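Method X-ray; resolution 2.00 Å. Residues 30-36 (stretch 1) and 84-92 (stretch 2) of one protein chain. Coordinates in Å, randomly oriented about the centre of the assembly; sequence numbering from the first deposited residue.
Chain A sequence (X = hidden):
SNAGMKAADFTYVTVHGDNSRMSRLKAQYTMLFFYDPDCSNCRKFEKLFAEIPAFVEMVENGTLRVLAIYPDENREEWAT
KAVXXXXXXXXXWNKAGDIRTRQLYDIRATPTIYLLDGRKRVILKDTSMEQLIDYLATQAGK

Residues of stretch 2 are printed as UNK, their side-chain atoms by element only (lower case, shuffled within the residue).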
# COMPACT_ATOMS: atom_id res chain seq x y z
N THR A 30 3.50 7.43 -3.82
CA THR A 30 3.18 6.04 -3.60
C THR A 30 2.51 5.90 -2.24
O THR A 30 3.08 6.31 -1.22
CB THR A 30 4.45 5.15 -3.63
OG1 THR A 30 5.12 5.35 -4.90
CG2 THR A 30 4.11 3.65 -3.48
N MSE A 31 1.30 5.36 -2.22
CA MSE A 31 0.71 5.01 -0.94
C MSE A 31 0.93 3.53 -0.70
O MSE A 31 0.45 2.70 -1.47
CB MSE A 31 -0.77 5.33 -0.92
CG MSE A 31 -1.45 5.04 0.45
SE MSE A 31 -3.36 5.47 0.49
CE MSE A 31 -4.08 3.77 -0.06
N LEU A 32 1.58 3.19 0.41
CA LEU A 32 1.65 1.79 0.80
C LEU A 32 0.47 1.43 1.70
O LEU A 32 0.17 2.16 2.64
CB LEU A 32 2.94 1.49 1.56
CG LEU A 32 4.26 1.89 0.95
CD1 LEU A 32 5.32 1.57 2.01
CD2 LEU A 32 4.57 1.21 -0.40
N PHE A 33 -0.18 0.32 1.39
CA PHE A 33 -1.36 -0.11 2.12
C PHE A 33 -1.12 -1.51 2.65
O PHE A 33 -1.25 -2.49 1.90
CB PHE A 33 -2.61 -0.06 1.19
CG PHE A 33 -3.93 -0.37 1.89
CD1 PHE A 33 -4.58 0.60 2.64
CD2 PHE A 33 -4.54 -1.62 1.75
CE1 PHE A 33 -5.82 0.32 3.27
CE2 PHE A 33 -5.79 -1.89 2.36
CZ PHE A 33 -6.42 -0.92 3.14
N PHE A 34 -0.71 -1.62 3.92
CA PHE A 34 -0.48 -2.92 4.50
C PHE A 34 -1.76 -3.47 5.02
O PHE A 34 -2.40 -2.85 5.87
CB PHE A 34 0.63 -2.93 5.57
CG PHE A 34 1.97 -2.44 5.04
CD1 PHE A 34 2.78 -3.26 4.25
CD2 PHE A 34 2.39 -1.12 5.26
CE1 PHE A 34 4.02 -2.79 3.72
CE2 PHE A 34 3.62 -0.64 4.74
CZ PHE A 34 4.44 -1.50 3.98
N TYR A 35 -2.16 -4.63 4.51
CA TYR A 35 -3.49 -5.13 4.82
C TYR A 35 -3.51 -6.63 5.11
O TYR A 35 -2.51 -7.35 4.94
CB TYR A 35 -4.45 -4.79 3.66
CG TYR A 35 -4.25 -5.68 2.41
CD1 TYR A 35 -5.03 -6.82 2.23
CD2 TYR A 35 -3.29 -5.37 1.44
CE1 TYR A 35 -4.86 -7.65 1.12
CE2 TYR A 35 -3.12 -6.19 0.30
CZ TYR A 35 -3.93 -7.33 0.16
OH TYR A 35 -3.82 -8.14 -0.94
N ASP A 36 -4.69 -7.10 5.54
CA ASP A 36 -4.95 -8.52 5.61
C ASP A 36 -6.21 -8.86 4.77
O ASP A 36 -7.18 -8.10 4.76
CB ASP A 36 -5.11 -8.93 7.09
CG ASP A 36 -5.22 -10.42 7.26
OD1 ASP A 36 -4.19 -11.08 7.54
OD2 ASP A 36 -6.35 -10.92 7.07
N UNK A 84 -10.64 -9.00 -5.52
CA UNK A 84 -11.72 -8.09 -5.14
C UNK A 84 -11.20 -6.71 -4.67
O UNK A 84 -11.97 -5.84 -4.32
c UNK A 84 -13.32 -9.93 -4.53
c UNK A 84 -12.54 -8.74 -4.04
c UNK A 84 -12.78 -11.24 -4.48
c UNK A 84 -14.82 -12.13 -5.47
c UNK A 84 -15.36 -10.85 -5.52
c UNK A 84 -13.53 -12.36 -4.95
c UNK A 84 -14.61 -9.75 -5.05
o UNK A 84 -15.59 -13.16 -5.93
N UNK A 85 -9.89 -6.56 -4.62
CA UNK A 85 -9.25 -5.33 -4.17
C UNK A 85 -9.49 -4.22 -5.16
O UNK A 85 -9.78 -4.47 -6.34
c UNK A 85 -7.39 -6.41 -2.83
se UNK A 85 -7.86 -5.53 -1.14
c UNK A 85 -6.34 -4.27 -0.94
c UNK A 85 -7.74 -5.56 -4.04
N UNK A 86 -9.39 -2.97 -4.69
CA UNK A 86 -9.81 -1.85 -5.54
C UNK A 86 -9.14 -1.84 -6.92
O UNK A 86 -7.93 -2.00 -7.07
c UNK A 86 -9.42 -1.05 -3.34
c UNK A 86 -8.92 -2.48 -3.37
c UNK A 86 -9.38 -0.62 -4.72
N UNK A 87 -9.96 -1.62 -7.92
CA UNK A 87 -9.49 -1.52 -9.29
C UNK A 87 -8.42 -0.43 -9.46
O UNK A 87 -8.57 0.68 -8.97
c UNK A 87 -10.71 -1.22 -10.17
c UNK A 87 -11.06 -2.32 -11.09
o UNK A 87 -9.52 -1.43 -12.73
n UNK A 87 -9.60 -3.70 -12.47
c UNK A 87 -10.00 -2.45 -12.17
N UNK A 88 -7.31 -0.73 -10.13
CA UNK A 88 -6.24 0.28 -10.27
C UNK A 88 -5.11 0.16 -9.25
O UNK A 88 -4.01 0.65 -9.51
N UNK A 89 -5.37 -0.44 -8.10
CA UNK A 89 -4.33 -0.71 -7.10
C UNK A 89 -3.48 -1.87 -7.53
O UNK A 89 -4.00 -2.86 -8.09
c UNK A 89 -7.22 1.74 -2.20
c UNK A 89 -6.73 1.35 -3.46
c UNK A 89 -4.94 -1.08 -5.74
c UNK A 89 -7.00 0.88 -1.14
c UNK A 89 -6.31 -0.35 -1.31
c UNK A 89 -6.20 1.22 -5.63
c UNK A 89 -6.05 0.12 -3.66
c UNK A 89 -5.69 0.06 -5.05
c UNK A 89 -5.83 -0.73 -2.56
n UNK A 89 -6.84 1.98 -4.68
N UNK A 90 -2.19 -1.77 -7.28
CA UNK A 90 -1.30 -2.90 -7.41
C UNK A 90 -1.45 -3.69 -6.12
O UNK A 90 -1.36 -3.12 -5.06
c UNK A 90 1.53 -0.90 -9.06
c UNK A 90 1.17 -3.61 -7.63
c UNK A 90 0.13 -2.42 -7.62
c UNK A 90 0.20 -1.63 -8.92
N UNK A 91 -1.74 -5.00 -6.22
CA UNK A 91 -2.01 -5.84 -5.05
C UNK A 91 -0.92 -6.90 -4.98
O UNK A 91 -0.79 -7.69 -5.93
c UNK A 91 -3.66 -7.45 -4.02
c UNK A 91 -4.44 -5.43 -5.31
c UNK A 91 -3.39 -6.50 -5.20
N UNK A 92 -0.13 -6.90 -3.91
CA UNK A 92 1.06 -7.77 -3.83
C UNK A 92 1.20 -8.54 -2.53
O UNK A 92 0.67 -8.13 -1.52

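Position 84 carries one carbon leading into a ring of six carbons that bears a single oxygen. It is exposed, and its side chain is out of reach of stretch 1. A phenol on one carbon is tyrosine, Tyr 84.

Position 85 has an unbranched chain of two carbons, a selenium and a terminal carbon, which is selenomethionine, Met 85. Its CA-to-CB bond points toward stretch 1, and all three chi angles sit in the m well, folding the chain so that CE lies over the face of the Tyr 35 ring, 3.9 Å from the centroid and 7° off the normal, a CH-pi contact. The same CE is 4.1 Å from CE2 of Phe 33, so one methyl serves two aromatic rings.

At position 86, three carbons close a ring onto the backbone N: proline, Pro 86. It makes no contact with stretch 1 but opens a type II turn.

Position 87 has three carbons, the third bearing one oxygen and one nitrogen. An amide at that distance is glutamine, Gln 87; it is exposed and far from stretch 1.

Position 88 has no side-chain atoms and is glycine, Gly 88. With phi/psi of 97/-24, a CB here would be jammed against the carbonyl O of Gln 87, so the turn itself calls for glycine.

Position 89 shows one carbon, then fused five- and six-membered rings holding eight carbons and one nitrogen: tryptophan, Trp 89. Its backbone N closes the turn with a hydrogen bond to O of Pro 86 (3.2 Å). Its indole presents an edge to the face of Phe 33, with the planes at 65° and CZ3 3.8 Å from CD2 of Phe 33, while CH2 lies 4.2 Å from CE of Met 31.

Position 90 has four carbons forked at the first, one arm two carbons long: isoleucine, Ile 90, out of reach of stretch 1.

Position 91 has one carbon carrying two more, hence valine, Val 91. Its CA-to-CB bond points sideways, yet CG1 comes 3.2 Å from OH of Tyr 35, a tight apolar-to-hydroxyl approach.

Position 92 has no side chain and is glycine, Gly 92, within the strand.

The contact works without a hydrogen bond between the stretches. Alternate residues Met 31, Phe 33 and Tyr 35 point toward stretch 2 and meet Trp 89, Met 85 and Val 91. The rule to read is division by position: a turn with glycine at its third place, preceded by Met 85 and ending at Trp 89, whose side chains both reach Phe 33, the indole packing over one face of its ring.

Stretch 2 84-92: YMPQGWIVG
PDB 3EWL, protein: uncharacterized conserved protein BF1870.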